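Local coordinates for putative Lipoprotein (Clostridium perfringens, PDB 5J7R) that is of unconfirmed function but carries a sporulation and spore germination (GerMN-type) domain and is probably a membrane-anchored lipoprotein, paired here with a second copy, at the interface of chains A and B. Sequence-based numbering; all coordinates share one arbitrary frame. Chains: chain A/B, Putative Lipoprotein.

Contact 1: the interface of chains A and B. Residues chain A 29, 47, 49, 54; chain B 55, 58-59, 62.
A:Ile54 presses its branch methyl CG2 onto the ring of B:Tyr58, one of several apolar contacts by which two copies of a sporulation and spore germination (GerMN-type) domain pack in a two-fold symmetric pair. Both residues lie on helix 51-65 of their chains, so this end of the patch is helix against helix. The methyl lies over one ring face, 3.7 Å from the centroid, in a CH-pi contact shifted toward the rim. Its nearest ring atom is B:Tyr58 CD1, 3.3 Å from A:Ile54 CG2. In B:Tyr58, CG is anti to the backbone N (chi1 -175°) and the ring stands nearly square to its CA-CB-CG plane (chi2 87°), which turns a broad face to the isoleucine. The longer branch of A:Ile54 turns away from the ring, and its CD1 rests 3.8 Å from CA of B:Leu55, against the backbone of helix 51-65. Next to it the CD1 methyl of B:Leu55 meets A:Val49 of strand 42-50 between the two valine methyls, nearer CG1 at 3.5 Å than CG2. The two side chains cross obliquely. CD1 of A:Ile47, on the same strand, meets the ring at its CE2 rim, 3.7 Å away and slightly to the side of the plane away from A:Ile54; it also touches CB of B:Ala62, bridging one helical turn. From strand 24-32, A:Leu29 CD1 reaches B:Ala62 CB at 3.6 Å; the small alanine probably lets the strand come near. Looser is the methyl-to-methyl meeting of A:Leu29 CD2 and B:Leu59 CD2 at 3.9 Å. B:Leu59 loses 16 Å² to chain A, B:Tyr58 57 Å².

Contact 2: the interface of chains A and B. Residues chain A 58-59, 62-63, 120; chain B 29, 47, 49.
The side-chain hydroxyl OG1 of A:Thr120 lies 4.1 Å from CA of B:Leu29, a van der Waals approach and not a bond; the side-chain contacts made here with this leucine are apolar. A:Thr120 offers its methyl as well, CG2 standing 3.8 Å from B:Leu29 CD2. Both leucine methyls are used. CG of B:Leu29 lies beside its backbone N and anti to the carbonyl carbon (chi1 -66°), and CD1 extends the chain away from CA (chi2 175°) to end at CB of A:Ala62, the symmetry mate of the leucine-alanine pair in the first patch. CD2 branches off toward the second helix and is shared by A:Thr120, A:Leu59, A:Ala62 and A:Leu63, the last through its own CD2 at 4.0 Å. That same A:Leu63 CD2 also lies 4.1 Å from CB of B:Leu29, so it flanks the leucine along its stem as well as at its tip. Methyls from two helices thus surround the leucine tip, which would limit its swing about the CB-CG bond. The neighbouring B:Ile47, with its outstretched ethyl arm, repeats by symmetry its contacts with the alanine and the tyrosine rim. B:Val49 is a more distant neighbour: its CG2 comes no nearer than 4.2 Å to A:Tyr58 CD2, and the valine adds a light flank to the tyrosine ring. Strands 24-32 and 42-50 of chain B supply the three aliphatic residues, while helix 51-65 of chain A supplies the receiving surface and helix 107-121 adds A:Thr120, so that the strand pair of one copy lies across the helical layer of the other.

Contact 1: the interface of chains A and B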
ATOM      1  N   LEU A  29      -6.303  15.288  -1.509  1.00 49.14           N
ATOM      2  CA  LEU A  29      -7.317  15.146  -2.526  1.00 50.22           C
ATOM      3  C   LEU A  29      -7.556  16.562  -2.992  1.00 52.37           C
ATOM      4  O   LEU A  29      -7.759  17.458  -2.166  1.00 52.84           O
ATOM      5  CB  LEU A  29      -8.613  14.574  -1.973  1.00 48.60           C
ATOM      6  CG  LEU A  29      -8.562  13.149  -1.473  1.00 47.82           C
ATOM      7  CD1 LEU A  29      -9.910  12.816  -0.860  1.00 47.66           C
ATOM      8  CD2 LEU A  29      -8.216  12.173  -2.598  1.00 46.73           C
ATOM      9  N   ILE A  47      -6.081  13.478   3.196  1.00 53.28           N
ATOM     10  CA  ILE A  47      -6.579  12.104   3.336  1.00 51.94           C
ATOM     11  C   ILE A  47      -5.447  11.242   3.900  1.00 51.90           C
ATOM     12  O   ILE A  47      -4.355  11.235   3.369  1.00 53.70           O
ATOM     13  CB  ILE A  47      -7.187  11.573   2.001  1.00 51.93           C
ATOM     14  CG1 ILE A  47      -7.825  10.181   2.169  1.00 52.87           C
ATOM     15  CG2 ILE A  47      -6.175  11.566   0.856  1.00 48.42           C
ATOM     16  CD1 ILE A  47      -8.793   9.823   1.060  1.00 52.98           C
ATOM     17  N   VAL A  49      -4.369   7.867   4.171  1.00 45.84           N
ATOM     18  CA  VAL A  49      -4.656   6.567   3.622  1.00 44.52           C
ATOM     19  C   VAL A  49      -3.972   5.563   4.499  1.00 45.56           C
ATOM     20  O   VAL A  49      -2.768   5.588   4.620  1.00 47.71           O
ATOM     21  CB  VAL A  49      -4.060   6.412   2.212  1.00 43.14           C
ATOM     22  CG1 VAL A  49      -4.334   5.025   1.661  1.00 46.85           C
ATOM     23  CG2 VAL A  49      -4.606   7.473   1.276  1.00 44.53           C
ATOM     24  N   ILE A  54      -6.523  -0.385   3.197  1.00 43.43           N
ATOM     25  CA  ILE A  54      -6.806  -0.470   1.752  1.00 44.97           C
ATOM     26  C   ILE A  54      -6.425  -1.840   1.201  1.00 41.78           C
ATOM     27  O   ILE A  54      -7.116  -2.333   0.345  1.00 39.82           O
ATOM     28  CB  ILE A  54      -6.347   0.687   0.826  1.00 45.68           C
ATOM     29  CG1 ILE A  54      -4.847   0.733   0.616  1.00 48.34           C
ATOM     30  CG2 ILE A  54      -6.925   1.983   1.341  1.00 47.25           C
ATOM     31  CD1 ILE A  54      -4.456   1.725  -0.461  1.00 50.91           C
TER
ATOM     32  N   LEU B  55      -3.727   2.053  -4.381  1.00 42.20           N
ATOM     33  CA  LEU B  55      -3.722   3.402  -3.804  1.00 43.87           C
ATOM     34  C   LEU B  55      -4.407   4.378  -4.757  1.00 43.15           C
ATOM     35  O   LEU B  55      -5.277   5.150  -4.345  1.00 43.33           O
ATOM     36  CB  LEU B  55      -2.302   3.874  -3.520  1.00 44.52           C
ATOM     37  CG  LEU B  55      -2.153   5.260  -2.888  1.00 44.39           C
ATOM     38  CD1 LEU B  55      -2.875   5.342  -1.550  1.00 45.82           C
ATOM     39  CD2 LEU B  55      -0.683   5.571  -2.714  1.00 45.14           C
ATOM     40  N   TYR B  58      -8.050   3.890  -4.770  1.00 40.01           N
ATOM     41  CA  TYR B  58      -8.644   4.438  -3.568  1.00 41.40           C
ATOM     42  C   TYR B  58      -8.813   5.964  -3.703  1.00 42.58           C
ATOM     43  O   TYR B  58      -9.870   6.503  -3.376  1.00 41.40           O
ATOM     44  CB  TYR B  58      -7.769   4.111  -2.357  1.00 42.13           C
ATOM     45  CG  TYR B  58      -8.350   4.539  -1.048  1.00 41.65           C
ATOM     46  CD1 TYR B  58      -9.222   3.707  -0.352  1.00 43.50           C
ATOM     47  CD2 TYR B  58      -8.039   5.775  -0.503  1.00 45.31           C
ATOM     48  CE1 TYR B  58      -9.764   4.086   0.859  1.00 47.08           C
ATOM     49  CE2 TYR B  58      -8.589   6.172   0.712  1.00 47.85           C
ATOM     50  CZ  TYR B  58      -9.443   5.326   1.385  1.00 47.93           C
ATOM     51  OH  TYR B  58      -9.983   5.697   2.581  1.00 56.05           O
ATOM     52  N   LEU B  59      -7.765   6.636  -4.188  1.00 42.31           N
ATOM     53  CA  LEU B  59      -7.788   8.088  -4.416  1.00 41.77           C
ATOM     54  C   LEU B  59      -8.900   8.504  -5.370  1.00 42.28           C
ATOM     55  O   LEU B  59      -9.631   9.453  -5.072  1.00 43.62           O
ATOM     56  CB  LEU B  59      -6.434   8.598  -4.936  1.00 43.31           C
ATOM     57  CG  LEU B  59      -5.250   8.500  -3.967  1.00 46.10           C
ATOM     58  CD1 LEU B  59      -3.951   8.896  -4.656  1.00 48.29           C
ATOM     59  CD2 LEU B  59      -5.496   9.364  -2.748  1.00 48.59           C
ATOM     60  N   ALA B  62     -12.081   8.217  -3.709  1.00 46.25           N
ATOM     61  CA  ALA B  62     -12.218   9.305  -2.751  1.00 46.62           C
ATOM     62  C   ALA B  62     -12.661  10.609  -3.425  1.00 44.31           C
ATOM     63  O   ALA B  62     -13.443  11.358  -2.852  1.00 49.52           O
ATOM     64  CB  ALA B  62     -10.930   9.506  -1.971  1.00 45.12           C
TER

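Contact 2: the interface of chains A and B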
ATOM      1  N   TYR A  58      -9.018  -4.612  -0.288  1.00 40.01           N
ATOM      2  CA  TYR A  58      -8.818  -5.177  -1.607  1.00 41.40           C
ATOM      3  C   TYR A  58      -8.914  -6.714  -1.551  1.00 42.58           C
ATOM      4  O   TYR A  58      -9.578  -7.326  -2.388  1.00 41.40           O
ATOM      5  CB  TYR A  58      -7.453  -4.755  -2.155  1.00 42.13           C
ATOM      6  CG  TYR A  58      -7.194  -5.196  -3.559  1.00 41.65           C
ATOM      7  CD1 TYR A  58      -7.608  -4.419  -4.636  1.00 43.50           C
ATOM      8  CD2 TYR A  58      -6.541  -6.392  -3.818  1.00 45.31           C
ATOM      9  CE1 TYR A  58      -7.373  -4.811  -5.938  1.00 47.08           C
ATOM     10  CE2 TYR A  58      -6.309  -6.803  -5.127  1.00 47.85           C
ATOM     11  CZ  TYR A  58      -6.722  -6.010  -6.176  1.00 47.93           C
ATOM     12  OH  TYR A  58      -6.494  -6.394  -7.464  1.00 56.05           O
ATOM     13  N   LEU A  59      -8.250  -7.314  -0.559  1.00 42.31           N
ATOM     14  CA  LEU A  59      -8.281  -8.768  -0.347  1.00 41.77           C
ATOM     15  C   LEU A  59      -9.696  -9.291  -0.142  1.00 42.28           C
ATOM     16  O   LEU A  59     -10.071 -10.286  -0.767  1.00 43.62           O
ATOM     17  CB  LEU A  59      -7.393  -9.183   0.838  1.00 43.31           C
ATOM     18  CG  LEU A  59      -5.884  -8.971   0.667  1.00 46.10           C
ATOM     19  CD1 LEU A  59      -5.142  -9.281   1.961  1.00 48.29           C
ATOM     20  CD2 LEU A  59      -5.359  -9.823  -0.469  1.00 48.59           C
ATOM     21  N   ALA A  62     -11.473  -9.213  -3.272  1.00 46.25           N
ATOM     22  CA  ALA A  62     -10.982 -10.287  -4.125  1.00 46.62           C
ATOM     23  C   ALA A  62     -11.618 -11.637  -3.770  1.00 44.31           C
ATOM     24  O   ALA A  62     -11.900 -12.430  -4.659  1.00 49.52           O
ATOM     25  CB  ALA A  62      -9.465 -10.369  -4.074  1.00 45.12           C
ATOM     26  N   LEU A  63     -11.844 -11.881  -2.487  1.00 43.20           N
ATOM     27  CA  LEU A  63     -12.497 -13.124  -2.039  1.00 45.28           C
ATOM     28  C   LEU A  63     -13.944 -13.172  -2.524  1.00 45.48           C
ATOM     29  O   LEU A  63     -14.416 -14.212  -2.948  1.00 50.19           O
ATOM     30  CB  LEU A  63     -12.455 -13.271  -0.503  1.00 43.18           C
ATOM     31  CG  LEU A  63     -11.102 -13.473   0.153  1.00 42.39           C
ATOM     32  CD1 LEU A  63     -11.236 -13.474   1.664  1.00 44.07           C
ATOM     33  CD2 LEU A  63     -10.448 -14.767  -0.312  1.00 46.01           C
ATOM     34  N   THR A 120      -6.674 -15.443   4.723  1.00 48.47           N
ATOM     35  CA  THR A 120      -6.403 -14.377   3.762  1.00 51.15           C
ATOM     36  C   THR A 120      -6.045 -13.071   4.465  1.00 49.23           C
ATOM     37  O   THR A 120      -5.017 -12.471   4.164  1.00 46.89           O
ATOM     38  CB  THR A 120      -7.605 -14.146   2.844  1.00 49.77           C
ATOM     39  OG1 THR A 120      -7.944 -15.378   2.188  1.00 48.34           O
ATOM     40  CG2 THR A 120      -7.301 -13.070   1.799  1.00 48.53           C
TER
ATOM     41  N   LEU B  29      -4.899 -15.762  -1.811  1.00 49.14           N
ATOM     42  CA  LEU B  29      -6.311 -15.722  -1.513  1.00 50.22           C
ATOM     43  C   LEU B  29      -6.654 -17.164  -1.219  1.00 52.37           C
ATOM     44  O   LEU B  29      -6.305 -18.053  -2.002  1.00 52.84           O
ATOM     45  CB  LEU B  29      -7.137 -15.241  -2.695  1.00 48.60           C
ATOM     46  CG  LEU B  29      -6.933 -13.805  -3.120  1.00 47.82           C
ATOM     47  CD1 LEU B  29      -7.752 -13.564  -4.375  1.00 47.66           C
ATOM     48  CD2 LEU B  29      -7.333 -12.831  -2.010  1.00 46.73           C
ATOM     49  N   ILE B  47      -2.295 -13.833  -5.679  1.00 53.28           N
ATOM     50  CA  ILE B  47      -2.742 -12.499  -6.099  1.00 51.94           C
ATOM     51  C   ILE B  47      -1.556 -11.538  -5.975  1.00 51.90           C
ATOM     52  O   ILE B  47      -0.934 -11.459  -4.936  1.00 53.70           O
ATOM     53  CB  ILE B  47      -4.017 -12.047  -5.322  1.00 51.93           C
ATOM     54  CG1 ILE B  47      -4.567 -10.706  -5.841  1.00 52.87           C
ATOM     55  CG2 ILE B  47      -3.795 -11.988  -3.811  1.00 48.42           C
ATOM     56  CD1 ILE B  47      -6.006 -10.449  -5.446  1.00 52.98           C
ATOM     57  N   VAL B  49      -0.771  -8.085  -5.694  1.00 45.84           N
ATOM     58  CA  VAL B  49      -1.410  -6.824  -5.420  1.00 44.52           C
ATOM     59  C   VAL B  49      -0.439  -5.749  -5.806  1.00 45.56           C
ATOM     60  O   VAL B  49       0.635  -5.678  -5.253  1.00 47.71           O
ATOM     61  CB  VAL B  49      -1.691  -6.655  -3.917  1.00 43.14           C
ATOM     62  CG1 VAL B  49      -2.327  -5.307  -3.635  1.00 46.85           C
ATOM     63  CG2 VAL B  49      -2.574  -7.777  -3.404  1.00 44.53           C
TER

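Contact 1 and contact 2, with C-alpha centres about 18 Å apart, belong to one two-fold symmetric interface. In each, residues 29, 47 and 49 on strands 24-32 and 42-50 of one chain face helix 51-65 of the other, with the chains exchanged. Contact 1 also brings the early turns of the two 51-65 helices together through position 54; contact 2 extends toward helix 107-121. Each chain thus gives its strand pair and accepts its partner's, a reciprocal packing of strand pair on helix. Such a pairing may favour a stable dimer, although the structure alone does not show that the dimer, or the deposited four-chain assembly, forms in the cell.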